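Local coordinates for protein aminotransferase, class III (Deinococcus radiodurans, PDB 3I4J) that probably acts as a pyridoxal-phosphate-dependent transaminase of the class-III aminotransferase family, at residues Glu215-Ile220 and Ile226-Asp231; Ser104-Ala109 and Ala193-Pro198; Ala181-Glu186 and Asp222-Ile227. The protein carries 1 engineered substitution. All coordinates share one frame; numbering follows the deposited sequence.

How the contacts relate
The three contacts lie close together on one side of the chain's centre. Contacts 1 and 2, and contacts 1 and 3, have centres about 10 Å apart; those of contacts 2 and 3 are about 14 Å apart. Contact 2 closes on strand 191-196 before contact 1 opens on helix 213-224, whereas the segments of contacts 2 and 3 alternate along the chain. Contacts 1 and 3 share Ile-226 and Ile-227 and the same helix. Strands 191-196 and 227-231 are parallel neighbours in the seven-stranded sheet, with Ile-229 N 2.9 Å from Phe-194 O. Contact 2 sets helix 98-115 on one face, contact 1 helix 213-224 on the other, and contact 3 joins helix 178-186 to that helix's end.

Contact 1: residues Glu215-Ile220 and Ile226-Asp231; sequences ERVRDI and IIFIAD
Arg-218 NH2 is gripped by two carboxylates, in salt bridges to Asp-255 OD2 and Asp-222 OD1, and sits 3.7 Å from Phe-228 CB. Asp-255 OD2 also accepts the Phe-228 backbone N-H, and Thr-253 O takes a hydrogen bond from Arg-218 NH1, so the guanidinium is fixed from several directions. It lays one face over Phe-228 CB, off-centre, and presents NH1 to the ring edge, in the ring plane, 3.8 Å from Phe-228 CD2. The two planes stand 83° apart, which excludes a parallel stack. The arginine chain reaches this position by bending at both chi2 and chi3. Helix 213-224 and strand 227-231 belong to a beta-alpha-beta unit that starts from strand 191-196, and this contact packs the helix back on the second strand. With an alanine here, Asp-255 and Asp-222 would probably lose their shared cation, and the group packed at the ring edge of Phe-228 would be gone. Val-217 supplies the apolar half: its CG1 lies over a ring face, 4.1 Å from the Phe-228 centroid and 16° off the normal, a CH-pi contact. That methyl is displaced toward the rim, 4.0 Å from Phe-228 CZ.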
ATOM      1  N   GLU C 215      22.466 -22.894  -2.790  1.00 20.72           N
ATOM      2  CA  GLU C 215      23.121 -23.592  -1.692  1.00 21.77           C
ATOM      3  C   GLU C 215      24.457 -22.882  -1.469  1.00 21.67           C
ATOM      4  O   GLU C 215      24.846 -22.604  -0.330  1.00 19.91           O
ATOM      5  CB  GLU C 215      23.366 -25.066  -2.042  1.00 21.05           C
ATOM      6  CG  GLU C 215      22.102 -25.924  -2.113  1.00 21.97           C
ATOM      7  CD  GLU C 215      21.422 -25.906  -3.472  1.00 22.96           C
ATOM      8  OE1 GLU C 215      21.740 -25.038  -4.313  1.00 22.13           O
ATOM      9  OE2 GLU C 215      20.549 -26.766  -3.696  1.00 23.97           O
ATOM     10  N   ARG C 216      25.150 -22.580  -2.567  1.00 21.40           N
ATOM     11  CA  ARG C 216      26.436 -21.893  -2.496  1.00 21.27           C
ATOM     12  C   ARG C 216      26.255 -20.441  -2.049  1.00 20.20           C
ATOM     13  O   ARG C 216      27.051 -19.932  -1.261  1.00 20.33           O
ATOM     14  CB  ARG C 216      27.156 -21.962  -3.851  1.00 21.01           C
ATOM     15  CG  ARG C 216      28.520 -21.253  -3.895  1.00 23.37           C
ATOM     16  CD  ARG C 216      29.477 -21.759  -2.815  1.00 25.00           C
ATOM     17  NE  ARG C 216      29.654 -23.205  -2.883  1.00 28.30           N
ATOM     18  CZ  ARG C 216      30.403 -23.833  -3.788  1.00 33.17           C
ATOM     19  NH1 ARG C 216      31.066 -23.144  -4.710  1.00 32.02           N
ATOM     20  NH2 ARG C 216      30.468 -25.160  -3.786  1.00 33.18           N
ATOM     21  N   VAL C 217      25.210 -19.775  -2.537  1.00 20.15           N
ATOM     22  CA  VAL C 217      24.946 -18.396  -2.123  1.00 19.59           C
ATOM     23  C   VAL C 217      24.727 -18.341  -0.606  1.00 18.00           C
ATOM     24  O   VAL C 217      25.276 -17.478   0.076  1.00 19.21           O
ATOM     25  CB  VAL C 217      23.684 -17.821  -2.826  1.00 19.86           C
ATOM     26  CG1 VAL C 217      23.237 -16.527  -2.135  1.00 21.03           C
ATOM     27  CG2 VAL C 217      23.989 -17.543  -4.287  1.00 20.59           C
ATOM     28  N   ARG C 218      23.921 -19.262  -0.088  1.00 19.26           N
ATOM     29  CA  ARG C 218      23.635 -19.320   1.346  1.00 19.41           C
ATOM     30  C   ARG C 218      24.936 -19.430   2.145  1.00 21.16           C
ATOM     31  O   ARG C 218      25.142 -18.710   3.125  1.00 19.68           O
ATOM     32  CB  ARG C 218      22.734 -20.522   1.650  1.00 20.15           C
ATOM     33  CG  ARG C 218      22.497 -20.812   3.135  1.00 22.20           C
ATOM     34  CD  ARG C 218      21.610 -19.769   3.799  1.00 23.08           C
ATOM     35  NE  ARG C 218      22.350 -18.602   4.260  1.00 23.38           N
ATOM     36  CZ  ARG C 218      21.786 -17.535   4.820  1.00 24.23           C
ATOM     37  NH1 ARG C 218      20.469 -17.488   4.981  1.00 21.92           N
ATOM     38  NH2 ARG C 218      22.536 -16.521   5.228  1.00 23.71           N
ATOM     39  N   ASP C 219      25.810 -20.330   1.709  1.00 20.64           N
ATOM     40  CA  ASP C 219      27.090 -20.547   2.373  1.00 21.36           C
ATOM     41  C   ASP C 219      28.006 -19.333   2.285  1.00 21.17           C
ATOM     42  O   ASP C 219      28.625 -18.944   3.273  1.00 20.20           O
ATOM     43  CB  ASP C 219      27.789 -21.780   1.790  1.00 22.88           C
ATOM     44  CG  ASP C 219      27.083 -23.075   2.146  1.00 22.49           C
ATOM     45  OD1 ASP C 219      26.276 -23.077   3.099  1.00 24.08           O
ATOM     46  OD2 ASP C 219      27.345 -24.101   1.481  1.00 24.76           O
ATOM     47  N   ILE C 220      28.102 -18.729   1.105  1.00 20.05           N
ATOM     48  CA  ILE C 220      28.938 -17.548   0.945  1.00 20.89           C
ATOM     49  C   ILE C 220      28.438 -16.425   1.860  1.00 21.27           C
ATOM     50  O   ILE C 220      29.234 -15.703   2.465  1.00 19.16           O
ATOM     51  CB  ILE C 220      28.933 -17.057  -0.527  1.00 21.62           C
ATOM     52  CG1 ILE C 220      29.655 -18.072  -1.410  1.00 25.41           C
ATOM     53  CG2 ILE C 220      29.604 -15.695  -0.638  1.00 21.87           C
ATOM     54  CD1 ILE C 220      31.093 -18.269  -1.034  1.00 30.35           C
ATOM     55  N   ILE C 226      26.787 -11.622   5.909  1.00 21.17           N
ATOM     56  CA  ILE C 226      25.787 -10.715   5.340  1.00 19.86           C
ATOM     57  C   ILE C 226      24.391 -11.336   5.357  1.00 20.63           C
ATOM     58  O   ILE C 226      24.238 -12.556   5.393  1.00 18.99           O
ATOM     59  CB  ILE C 226      26.145 -10.293   3.889  1.00 19.80           C
ATOM     60  CG1 ILE C 226      26.107 -11.506   2.950  1.00 19.39           C
ATOM     61  CG2 ILE C 226      27.518  -9.613   3.882  1.00 20.17           C
ATOM     62  CD1 ILE C 226      26.270 -11.160   1.470  1.00 21.56           C
ATOM     63  N   ILE C 227      23.373 -10.482   5.350  1.00 19.29           N
ATOM     64  CA  ILE C 227      21.986 -10.930   5.373  1.00 20.14           C
ATOM     65  C   ILE C 227      21.534 -11.370   3.983  1.00 19.54           C
ATOM     66  O   ILE C 227      21.677 -10.624   3.015  1.00 20.32           O
ATOM     67  CB  ILE C 227      21.048  -9.790   5.860  1.00 19.70           C
ATOM     68  CG1 ILE C 227      21.359  -9.437   7.320  1.00 20.63           C
ATOM     69  CG2 ILE C 227      19.590 -10.204   5.710  1.00 19.19           C
ATOM     70  CD1 ILE C 227      21.035 -10.539   8.304  1.00 23.10           C
ATOM     71  N   PHE C 228      20.997 -12.582   3.888  1.00 18.90           N
ATOM     72  CA  PHE C 228      20.507 -13.103   2.618  1.00 19.22           C
ATOM     73  C   PHE C 228      18.999 -12.847   2.564  1.00 18.28           C
ATOM     74  O   PHE C 228      18.221 -13.379   3.368  1.00 17.68           O
ATOM     75  CB  PHE C 228      20.831 -14.601   2.513  1.00 17.68           C
ATOM     76  CG  PHE C 228      20.303 -15.272   1.270  1.00 19.46           C
ATOM     77  CD1 PHE C 228      20.033 -14.548   0.107  1.00 18.81           C
ATOM     78  CD2 PHE C 228      20.120 -16.652   1.252  1.00 18.48           C
ATOM     79  CE1 PHE C 228      19.590 -15.196  -1.049  1.00 21.18           C
ATOM     80  CE2 PHE C 228      19.680 -17.306   0.104  1.00 19.84           C
ATOM     81  CZ  PHE C 228      19.415 -16.577  -1.050  1.00 20.82           C
ATOM     82  N   ILE C 229      18.596 -11.988   1.631  1.00 18.11           N
ATOM     83  CA  ILE C 229      17.189 -11.640   1.474  1.00 16.77           C
ATOM     84  C   ILE C 229      16.643 -12.295   0.216  1.00 15.79           C
ATOM     85  O   ILE C 229      17.180 -12.096  -0.866  1.00 15.75           O
ATOM     86  CB  ILE C 229      16.999 -10.108   1.336  1.00 18.30           C
ATOM     87  CG1 ILE C 229      17.616  -9.387   2.540  1.00 20.76           C
ATOM     88  CG2 ILE C 229      15.514  -9.777   1.235  1.00 20.40           C
ATOM     89  CD1 ILE C 229      17.692  -7.869   2.382  1.00 21.42           C
ATOM     90  N   ALA C 230      15.585 -13.088   0.362  1.00 15.69           N
ATOM     91  CA  ALA C 230      14.966 -13.732  -0.785  1.00 16.36           C
ATOM     92  C   ALA C 230      13.716 -12.938  -1.150  1.00 18.10           C
ATOM     93  O   ALA C 230      12.781 -12.840  -0.351  1.00 18.27           O
ATOM     94  CB  ALA C 230      14.587 -15.167  -0.460  1.00 18.00           C
ATOM     95  N   ASP C 231      13.721 -12.359  -2.346  1.00 17.44           N
ATOM     96  CA  ASP C 231      12.579 -11.586  -2.822  1.00 18.26           C
ATOM     97  C   ASP C 231      11.628 -12.577  -3.478  1.00 17.18           C
ATOM     98  O   ASP C 231      11.809 -12.959  -4.640  1.00 18.42           O
ATOM     99  CB  ASP C 231      13.031 -10.531  -3.838  1.00 19.71           C
ATOM    100  CG  ASP C 231      11.876  -9.688  -4.356  1.00 22.17           C
ATOM    101  OD1 ASP C 231      10.715 -10.083  -4.151  1.00 23.20           O
ATOM    102  OD2 ASP C 231      12.129  -8.640  -4.985  1.00 23.56           O
TER

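Contact 2: residues Ser104-Ala109 and Ala193-Pro198; sequences SAVKLA and AFMAEP
Ala-109 and Ala-193 mark the closest backbone approach, with their CA atoms 6.4 Å apart; at Val-106 and Met-195 the CA atoms stand 8.7 Å apart. The helix segment 104-109 therefore draws away from the strand as the strand runs from Ala-193 to Met-195. The helical turn is regular: Leu-108 N bonds to Ser-104 O at 2.9 Å and Ala-109 N to Ala-105 O at 3.0 Å. Val-106 and Ala-109, three residues apart, come to the same side of it. On the strand the partners are two residues apart, as expected where alternate side chains point to the same face of a sheet. No hydrogen bond crosses the gap, and the contact is wholly apolar.

Where the backbones are close, two methyls suffice: they meet at an angle, Ala-109 CB 3.9 Å from Ala-193 CB. Where they diverge, a long side chain bridges the distance. Met-195 runs out extended through chi1 (-178°) and chi2 (170°), then turns at the sulfur with chi3 61°, which brings its terminal CE to 4.3 Å from Val-106 CG2.

On the same helix, Leu-108 reaches Phe-5 of the second subunit. The helix 98-115 lies on one face of the mixed sheet, across several strands: Ala-105 touches Ile-256 and Val-258 of strand 256-259, and Ile-229 of strand 227-231 fits against Ala-105 and Ala-109. Phe-194, between the two strand partners in sequence, points to the other face and packs on Val-217 of helix 213-224. Strand 191-196, flanked in the sheet by strands 123-127 and 227-231, is thus sandwiched between helices, a helix-sheet-helix layering consistent with the large domain of fold-type I pyridoxal-phosphate enzymes.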
ATOM      1  N   SER C 104      11.187  -2.516   3.644  1.00 18.55           N
ATOM      2  CA  SER C 104      11.279  -2.902   5.052  1.00 18.84           C
ATOM      3  C   SER C 104      12.452  -3.862   5.211  1.00 18.74           C
ATOM      4  O   SER C 104      13.215  -3.761   6.165  1.00 18.82           O
ATOM      5  CB  SER C 104       9.999  -3.599   5.529  1.00 19.21           C
ATOM      6  OG  SER C 104       8.897  -2.701   5.581  1.00 20.41           O
ATOM      7  N   ALA C 105      12.587  -4.780   4.257  1.00 18.13           N
ATOM      8  CA  ALA C 105      13.658  -5.776   4.288  1.00 18.71           C
ATOM      9  C   ALA C 105      15.039  -5.127   4.249  1.00 18.99           C
ATOM     10  O   ALA C 105      15.951  -5.532   4.974  1.00 19.73           O
ATOM     11  CB  ALA C 105      13.498  -6.743   3.123  1.00 18.76           C
ATOM     12  N   VAL C 106      15.190  -4.129   3.387  1.00 18.70           N
ATOM     13  CA  VAL C 106      16.449  -3.409   3.252  1.00 20.21           C
ATOM     14  C   VAL C 106      16.753  -2.641   4.534  1.00 19.42           C
ATOM     15  O   VAL C 106      17.878  -2.666   5.038  1.00 19.39           O
ATOM     16  CB  VAL C 106      16.380  -2.423   2.058  1.00 18.74           C
ATOM     17  CG1 VAL C 106      17.591  -1.514   2.049  1.00 20.03           C
ATOM     18  CG2 VAL C 106      16.300  -3.206   0.756  1.00 20.69           C
ATOM     19  N   LYS C 107      15.743  -1.963   5.065  1.00 20.41           N
ATOM     20  CA  LYS C 107      15.898  -1.185   6.288  1.00 19.84           C
ATOM     21  C   LYS C 107      16.357  -2.108   7.420  1.00 20.02           C
ATOM     22  O   LYS C 107      17.279  -1.772   8.172  1.00 19.28           O
ATOM     23  CB  LYS C 107      14.563  -0.520   6.646  1.00 22.05           C
ATOM     24  CG  LYS C 107      14.636   0.556   7.727  1.00 25.24           C
ATOM     25  CD  LYS C 107      14.748  -0.032   9.123  1.00 30.96           C
ATOM     26  CE  LYS C 107      14.721   1.060  10.184  1.00 33.14           C
ATOM     27  NZ  LYS C 107      13.437   1.816  10.173  1.00 38.33           N
ATOM     28  N   LEU C 108      15.715  -3.269   7.516  1.00 19.64           N
ATOM     29  CA  LEU C 108      16.027  -4.263   8.542  1.00 21.29           C
ATOM     30  C   LEU C 108      17.460  -4.792   8.426  1.00 20.30           C
ATOM     31  O   LEU C 108      18.153  -4.946   9.431  1.00 19.22           O
ATOM     32  CB  LEU C 108      15.039  -5.428   8.451  1.00 22.43           C
ATOM     33  CG  LEU C 108      15.205  -6.572   9.454  1.00 23.77           C
ATOM     34  CD1 LEU C 108      15.164  -6.034  10.880  1.00 22.75           C
ATOM     35  CD2 LEU C 108      14.091  -7.593   9.233  1.00 26.96           C
ATOM     36  N   ALA C 109      17.894  -5.081   7.203  1.00 20.36           N
ATOM     37  CA  ALA C 109      19.246  -5.585   6.983  1.00 20.30           C
ATOM     38  C   ALA C 109      20.257  -4.556   7.470  1.00 21.60           C
ATOM     39  O   ALA C 109      21.241  -4.902   8.121  1.00 22.10           O
ATOM     40  CB  ALA C 109      19.468  -5.886   5.508  1.00 20.35           C
ATOM     41  N   ALA C 193      23.941  -6.823   2.892  1.00 20.16           N
ATOM     42  CA  ALA C 193      23.106  -7.925   2.428  1.00 18.47           C
ATOM     43  C   ALA C 193      23.217  -8.227   0.946  1.00 16.63           C
ATOM     44  O   ALA C 193      23.871  -7.512   0.189  1.00 18.40           O
ATOM     45  CB  ALA C 193      21.633  -7.620   2.765  1.00 20.70           C
ATOM     46  N   PHE C 194      22.568  -9.321   0.563  1.00 18.27           N
ATOM     47  CA  PHE C 194      22.467  -9.753  -0.823  1.00 17.28           C
ATOM     48  C   PHE C 194      21.000 -10.093  -0.987  1.00 19.47           C
ATOM     49  O   PHE C 194      20.464 -10.930  -0.250  1.00 19.20           O
ATOM     50  CB  PHE C 194      23.300 -11.005  -1.112  1.00 17.93           C
ATOM     51  CG  PHE C 194      22.987 -11.635  -2.448  1.00 19.49           C
ATOM     52  CD1 PHE C 194      23.137 -10.910  -3.629  1.00 21.28           C
ATOM     53  CD2 PHE C 194      22.502 -12.938  -2.521  1.00 20.36           C
ATOM     54  CE1 PHE C 194      22.805 -11.472  -4.867  1.00 20.14           C
ATOM     55  CE2 PHE C 194      22.170 -13.507  -3.753  1.00 20.78           C
ATOM     56  CZ  PHE C 194      22.321 -12.771  -4.926  1.00 22.35           C
ATOM     57  N   MET C 195      20.344  -9.433  -1.937  1.00 17.68           N
ATOM     58  CA  MET C 195      18.933  -9.673  -2.188  1.00 18.29           C
ATOM     59  C   MET C 195      18.733 -10.162  -3.619  1.00 17.89           C
ATOM     60  O   MET C 195      19.314  -9.616  -4.560  1.00 19.32           O
ATOM     61  CB  MET C 195      18.121  -8.381  -1.948  1.00 18.23           C
ATOM     62  CG  MET C 195      16.605  -8.541  -2.134  1.00 19.95           C
ATOM     63  SD  MET C 195      15.632  -7.088  -1.570  1.00 17.59           S
ATOM     64  CE  MET C 195      16.269  -5.818  -2.627  1.00 23.36           C
ATOM     65  N   ALA C 196      17.915 -11.199  -3.779  1.00 18.23           N
ATOM     66  CA  ALA C 196      17.636 -11.745  -5.101  1.00 18.34           C
ATOM     67  C   ALA C 196      16.304 -12.477  -5.172  1.00 19.23           C
ATOM     68  O   ALA C 196      15.810 -12.992  -4.168  1.00 17.60           O
ATOM     69  CB  ALA C 196      18.760 -12.698  -5.524  1.00 20.33           C
ATOM     70  N   GLU C 197      15.719 -12.503  -6.369  1.00 19.89           N
ATOM     71  CA  GLU C 197      14.479 -13.238  -6.606  1.00 21.06           C
ATOM     72  C   GLU C 197      15.004 -14.638  -6.913  1.00 18.72           C
ATOM     73  O   GLU C 197      15.837 -14.793  -7.799  1.00 18.15           O
ATOM     74  CB  GLU C 197      13.764 -12.744  -7.864  1.00 24.28           C
ATOM     75  CG  GLU C 197      13.292 -11.306  -7.864  1.00 28.73           C
ATOM     76  CD  GLU C 197      12.789 -10.886  -9.237  1.00 31.02           C
ATOM     77  OE1 GLU C 197      13.621 -10.550 -10.108  1.00 34.86           O
ATOM     78  OE2 GLU C 197      11.563 -10.914  -9.450  1.00 34.19           O
ATOM     79  N   PRO C 198      14.528 -15.670  -6.200  1.00 18.85           N
ATOM     80  CA  PRO C 198      15.035 -17.017  -6.498  1.00 19.43           C
ATOM     81  C   PRO C 198      14.854 -17.337  -7.985  1.00 20.89           C
ATOM     82  O   PRO C 198      15.758 -17.858  -8.646  1.00 20.02           O
ATOM     83  CB  PRO C 198      14.189 -17.909  -5.592  1.00 20.62           C
ATOM     84  CG  PRO C 198      13.954 -17.027  -4.392  1.00 19.33           C
ATOM     85  CD  PRO C 198      13.612 -15.689  -5.048  1.00 20.04           C
TER

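Contact 3: residues Ala181-Glu186 and Asp222-Ile227; sequences ALLERE and DEAGII
Leu-183 pushes its forked end from helix 178-186 toward the place where helix 213-224 stops, and its two methyls divide the work. CD1 stands 3.8 Å from Ala-224 CB, a methyl-to-methyl contact at the last turn of the opposing helix. CD2 turns to the residue beyond the turn and lies 4.3 Å from Ile-226 CD1. That terminal methyl is almost as near the other branch, at 4.4 Å from Leu-183 CD1, so the isoleucine tip faces the leucine fork rather than one prong of it. With CG anti to its carbonyl carbon (chi1 -80°), Leu-183 carries the fork out to where both methyls meet Ala-224 and Ile-226. Ile-226 stretches its longer branch, with chi2 at 173°, which carries CD1 out to meet the leucine. The backbones keep their distance, with the CA atoms of Leu-183 and Ala-224 8.1 Å apart, and side chains alone fill the interval.

Ile-220, one turn earlier on helix 213-224, extends the same apolar patch onto Leu-183 CD1, and Val-191 of strand 191-196 touches both Leu-183 and Ile-226. On the polar side, Glu-223 OE2 makes a salt bridge to Arg-180 NH1, a second link between the two helices.

The helix end that presents Ala-224 and Ile-226 together is a Schellman motif. Gly-225 is its C-prime residue with phi at 77°, and Ile-226 N returns to Cys-221 O. A weak bond joins Gly-225 N to Asp-222 O at 3.3 Å. Ile-226 also packs on Cys-221, the apolar contact across the helix end that commonly accompanies this motif, just before the chain enters strand 227-231.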
ATOM      1  N   ALA C 181      33.435 -13.341  -5.452  1.00 22.44           N
ATOM      2  CA  ALA C 181      34.287 -12.431  -6.213  1.00 23.61           C
ATOM      3  C   ALA C 181      33.864 -10.975  -6.019  1.00 23.45           C
ATOM      4  O   ALA C 181      34.708 -10.093  -5.849  1.00 23.91           O
ATOM      5  CB  ALA C 181      34.249 -12.797  -7.701  1.00 23.74           C
ATOM      6  N   LEU C 182      32.560 -10.726  -6.054  1.00 23.08           N
ATOM      7  CA  LEU C 182      32.051  -9.368  -5.872  1.00 22.20           C
ATOM      8  C   LEU C 182      32.324  -8.890  -4.449  1.00 21.18           C
ATOM      9  O   LEU C 182      32.724  -7.747  -4.225  1.00 23.50           O
ATOM     10  CB  LEU C 182      30.544  -9.319  -6.157  1.00 21.31           C
ATOM     11  CG  LEU C 182      29.878  -7.958  -5.922  1.00 20.79           C
ATOM     12  CD1 LEU C 182      30.616  -6.889  -6.703  1.00 22.17           C
ATOM     13  CD2 LEU C 182      28.412  -8.014  -6.349  1.00 23.63           C
ATOM     14  N   LEU C 183      32.105  -9.771  -3.483  1.00 20.44           N
ATOM     15  CA  LEU C 183      32.336  -9.428  -2.091  1.00 21.99           C
ATOM     16  C   LEU C 183      33.795  -9.048  -1.875  1.00 23.75           C
ATOM     17  O   LEU C 183      34.097  -8.082  -1.175  1.00 24.53           O
ATOM     18  CB  LEU C 183      31.953 -10.602  -1.189  1.00 21.51           C
ATOM     19  CG  LEU C 183      30.453 -10.736  -0.912  1.00 20.44           C
ATOM     20  CD1 LEU C 183      30.154 -12.092  -0.292  1.00 22.63           C
ATOM     21  CD2 LEU C 183      30.010  -9.610   0.017  1.00 22.40           C
ATOM     22  N   GLU C 184      34.695  -9.799  -2.501  1.00 25.47           N
ATOM     23  CA  GLU C 184      36.122  -9.539  -2.365  1.00 28.49           C
ATOM     24  C   GLU C 184      36.515  -8.162  -2.879  1.00 28.63           C
ATOM     25  O   GLU C 184      37.320  -7.472  -2.254  1.00 28.51           O
ATOM     26  CB  GLU C 184      36.929 -10.613  -3.100  1.00 30.48           C
ATOM     27  CG  GLU C 184      36.649 -12.024  -2.611  1.00 34.18           C
ATOM     28  CD  GLU C 184      37.379 -13.086  -3.411  1.00 39.06           C
ATOM     29  OE1 GLU C 184      37.368 -13.008  -4.661  1.00 39.98           O
ATOM     30  OE2 GLU C 184      37.954 -14.007  -2.788  1.00 39.61           O
ATOM     31  N   ARG C 185      35.944  -7.750  -4.007  1.00 28.43           N
ATOM     32  CA  ARG C 185      36.289  -6.447  -4.559  1.00 30.41           C
ATOM     33  C   ARG C 185      35.561  -5.294  -3.870  1.00 29.82           C
ATOM     34  O   ARG C 185      36.049  -4.164  -3.869  1.00 28.35           O
ATOM     35  CB  ARG C 185      36.032  -6.416  -6.070  1.00 34.67           C
ATOM     36  CG  ARG C 185      34.591  -6.235  -6.488  1.00 39.04           C
ATOM     37  CD  ARG C 185      34.461  -6.423  -7.995  1.00 43.10           C
ATOM     38  NE  ARG C 185      35.503  -5.710  -8.732  1.00 45.17           N
ATOM     39  CZ  ARG C 185      35.616  -4.386  -8.789  1.00 46.85           C
ATOM     40  NH1 ARG C 185      34.748  -3.612  -8.151  1.00 48.78           N
ATOM     41  NH2 ARG C 185      36.603  -3.837  -9.482  1.00 46.77           N
ATOM     42  N   GLU C 186      34.403  -5.578  -3.280  1.00 27.92           N
ATOM     43  CA  GLU C 186      33.642  -4.543  -2.581  1.00 27.77           C
ATOM     44  C   GLU C 186      34.164  -4.374  -1.159  1.00 29.20           C
ATOM     45  O   GLU C 186      34.134  -3.280  -0.593  1.00 28.05           O
ATOM     46  CB  GLU C 186      32.156  -4.920  -2.511  1.00 27.78           C
ATOM     47  CG  GLU C 186      31.397  -4.807  -3.824  1.00 27.38           C
ATOM     48  CD  GLU C 186      31.380  -3.391  -4.349  1.00 27.42           C
ATOM     49  OE1 GLU C 186      31.222  -2.462  -3.530  1.00 26.59           O
ATOM     50  OE2 GLU C 186      31.514  -3.203  -5.577  1.00 29.43           O
ATOM     51  N   ASP C 222      26.809 -16.779   4.689  1.00 21.30           N
ATOM     52  CA  ASP C 222      27.132 -17.125   6.069  1.00 23.47           C
ATOM     53  C   ASP C 222      28.595 -16.812   6.389  1.00 22.63           C
ATOM     54  O   ASP C 222      28.909 -16.286   7.459  1.00 22.08           O
ATOM     55  CB  ASP C 222      26.850 -18.606   6.338  1.00 23.86           C
ATOM     56  CG  ASP C 222      25.362 -18.918   6.396  1.00 26.60           C
ATOM     57  OD1 ASP C 222      24.563 -17.982   6.607  1.00 27.91           O
ATOM     58  OD2 ASP C 222      24.995 -20.104   6.247  1.00 28.36           O
ATOM     59  N   GLU C 223      29.491 -17.137   5.462  1.00 23.68           N
ATOM     60  CA  GLU C 223      30.913 -16.878   5.665  1.00 23.09           C
ATOM     61  C   GLU C 223      31.199 -15.392   5.764  1.00 24.35           C
ATOM     62  O   GLU C 223      31.986 -14.963   6.607  1.00 24.52           O
ATOM     63  CB  GLU C 223      31.744 -17.462   4.517  1.00 25.27           C
ATOM     64  CG  GLU C 223      31.801 -18.972   4.497  1.00 25.35           C
ATOM     65  CD  GLU C 223      32.717 -19.516   3.413  1.00 24.00           C
ATOM     66  OE1 GLU C 223      32.754 -20.748   3.243  1.00 23.43           O
ATOM     67  OE2 GLU C 223      33.400 -18.719   2.737  1.00 22.67           O
ATOM     68  N   ALA C 224      30.550 -14.607   4.904  1.00 21.99           N
ATOM     69  CA  ALA C 224      30.753 -13.163   4.877  1.00 22.27           C
ATOM     70  C   ALA C 224      30.006 -12.421   5.985  1.00 21.40           C
ATOM     71  O   ALA C 224      30.314 -11.269   6.274  1.00 22.85           O
ATOM     72  CB  ALA C 224      30.343 -12.605   3.504  1.00 21.37           C
ATOM     73  N   GLY C 225      29.027 -13.080   6.595  1.00 21.54           N
ATOM     74  CA  GLY C 225      28.265 -12.450   7.658  1.00 21.69           C
ATOM     75  C   GLY C 225      27.240 -11.449   7.149  1.00 22.32           C
ATOM     76  O   GLY C 225      26.869 -10.527   7.874  1.00 22.58           O
ATOM     77  N   ILE C 226      26.787 -11.622   5.909  1.00 21.17           N
ATOM     78  CA  ILE C 226      25.787 -10.715   5.340  1.00 19.86           C
ATOM     79  C   ILE C 226      24.391 -11.336   5.357  1.00 20.63           C
ATOM     80  O   ILE C 226      24.238 -12.556   5.393  1.00 18.99           O
ATOM     81  CB  ILE C 226      26.145 -10.293   3.889  1.00 19.80           C
ATOM     82  CG1 ILE C 226      26.107 -11.506   2.950  1.00 19.39           C
ATOM     83  CG2 ILE C 226      27.518  -9.613   3.882  1.00 20.17           C
ATOM     84  CD1 ILE C 226      26.270 -11.160   1.470  1.00 21.56           C
ATOM     85  N   ILE C 227      23.373 -10.482   5.350  1.00 19.29           N
ATOM     86  CA  ILE C 227      21.986 -10.930   5.373  1.00 20.14           C
ATOM     87  C   ILE C 227      21.534 -11.370   3.983  1.00 19.54           C
ATOM     88  O   ILE C 227      21.677 -10.624   3.015  1.00 20.32           O
ATOM     89  CB  ILE C 227      21.048  -9.790   5.860  1.00 19.70           C
ATOM     90  CG1 ILE C 227      21.359  -9.437   7.320  1.00 20.63           C
ATOM     91  CG2 ILE C 227      19.590 -10.204   5.710  1.00 19.19           C
ATOM     92  CD1 ILE C 227      21.035 -10.539   8.304  1.00 23.10           C
TER